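Local coordinates for BMC domain protein (Clostridiales bacterium 1_7_47FAA, PDB 4OLO) that builds the shell of a glycyl-radical type bacterial microcompartment as a hexamer-forming BMC-domain subunit and binds an iron-sulfur cluster, at the interface of chains A and B. Sequence-based numbering; all coordinates share one arbitrary frame. Chains: chain A/B, BMC domain protein.

The interface of chains A and B. Residues chain A 42, 46, 62, 64, 71; chain B 16, 63.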
# COMPACT_ATOMS: atom_id res chain seq x y z
N MET A 42 5.50 0.05 -12.52
CA MET A 42 6.83 0.61 -12.69
C MET A 42 7.61 0.12 -13.89
O MET A 42 8.18 0.94 -14.61
CB MET A 42 7.67 0.60 -11.42
CG MET A 42 8.64 1.76 -11.43
SD MET A 42 9.89 1.61 -10.20
CE MET A 42 11.19 2.61 -10.93
N VAL A 46 9.07 2.59 -16.81
CA VAL A 46 10.50 2.73 -17.08
C VAL A 46 10.71 2.53 -18.61
O VAL A 46 11.46 3.29 -19.22
CB VAL A 46 11.39 1.79 -16.20
CG1 VAL A 46 12.87 1.84 -16.63
CG2 VAL A 46 11.26 2.14 -14.73
N ASP A 62 9.73 11.82 -14.14
CA ASP A 62 9.21 10.70 -13.36
C ASP A 62 8.66 11.31 -12.09
O ASP A 62 9.39 11.98 -11.35
CB ASP A 62 10.28 9.61 -13.07
CG ASP A 62 11.55 10.10 -12.42
OD1 ASP A 62 12.14 11.08 -12.93
OD2 ASP A 62 12.00 9.47 -11.43
N ARG A 64 7.50 11.10 -8.55
CA ARG A 64 7.74 10.24 -7.38
C ARG A 64 6.99 10.71 -6.15
O ARG A 64 5.76 10.83 -6.20
CB ARG A 64 9.26 10.08 -7.12
CG ARG A 64 9.94 9.32 -8.25
CD ARG A 64 11.36 8.89 -8.00
NE ARG A 64 11.80 8.00 -9.08
CZ ARG A 64 11.85 6.67 -8.99
NH1 ARG A 64 11.55 6.06 -7.85
NH2 ARG A 64 12.24 5.95 -10.03
N MET A 71 8.40 5.76 -8.01
CA MET A 71 7.81 6.39 -9.19
C MET A 71 6.31 6.04 -9.35
O MET A 71 5.96 4.86 -9.47
CB MET A 71 8.63 6.04 -10.44
CG MET A 71 8.23 6.78 -11.69
SD MET A 71 8.87 5.98 -13.19
CE MET A 71 8.06 6.97 -14.40
N ILE B 16 16.35 7.42 -13.94
CA ILE B 16 15.07 7.02 -13.33
C ILE B 16 15.30 5.77 -12.49
O ILE B 16 14.88 5.70 -11.34
CB ILE B 16 13.95 6.83 -14.42
CG1 ILE B 16 13.39 8.18 -14.84
CG2 ILE B 16 12.81 5.93 -13.93
CD1 ILE B 16 13.02 8.32 -16.25
N ILE B 63 16.03 -2.36 -7.39
CA ILE B 63 15.41 -1.03 -7.44
C ILE B 63 14.48 -0.88 -6.22
O ILE B 63 13.52 -1.66 -6.07
CB ILE B 63 14.74 -0.77 -8.84
CG1 ILE B 63 15.69 -1.10 -10.04
CG2 ILE B 63 14.14 0.63 -8.97
CD1 ILE B 63 17.16 -0.55 -10.00
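Helix 11-17 of chain B, through B:Ile16, packs against a surface of chain A made by helix 42-54, the end of strand 58-63 and the loop residues A:Arg64 and A:Met71; beside it, the last residue of strand 58-63 of chain B, B:Ile63, meets the start of helix 42-54. The patch joins two BMC-domain subunits of the six-chain assembly, and as the chains are not related by an exact two-fold, the two copies contribute different surfaces. B:Ile16 has 81 Å² of its surface hidden by chain A. Its two branches part company: CG1 runs alongside the carboxylate of A:Asp62, 3.6 Å from CG. The methyl CG2 of B:Ile16 turns instead toward A:Met71, 4.0 Å from the sulfur SD. A:Val46 also approaches this methyl, with its own CG2. CG2 of B:Ile16 is anti to the backbone N, CG1 beside it (chi1 -80°), which spreads the branches over these separate partners. The side chains of A:Val46 and B:Ile16 pass in opposite directions, whereas A:Met71 slants across the isoleucine. As modelled, the poorly ordered A:Arg64 lays one face of its guanidinium over CB of A:Met71 and presents its edge to both OD2 of A:Asp62 and CG2 of B:Ile16. A salt bridge and hydrogen bond from NE to OD2 (2.8 Å, 159° at the hydrogen) ties the arginine to the carboxylate and would offset charge beside the apolar isoleucine. NH2 of A:Arg64 lies 3.0 Å from the backbone carbonyl O of B:Ile16, but its hydrogens are not aimed at that oxygen, and the contact is not a hydrogen bond. Farther along, A:Met42, extended beyond CG (chi2 -167°), reaches B:Ile63 at about a right angle, its terminal methyl CE 4.1 Å from the branch methyl CG2 of B:Ile63.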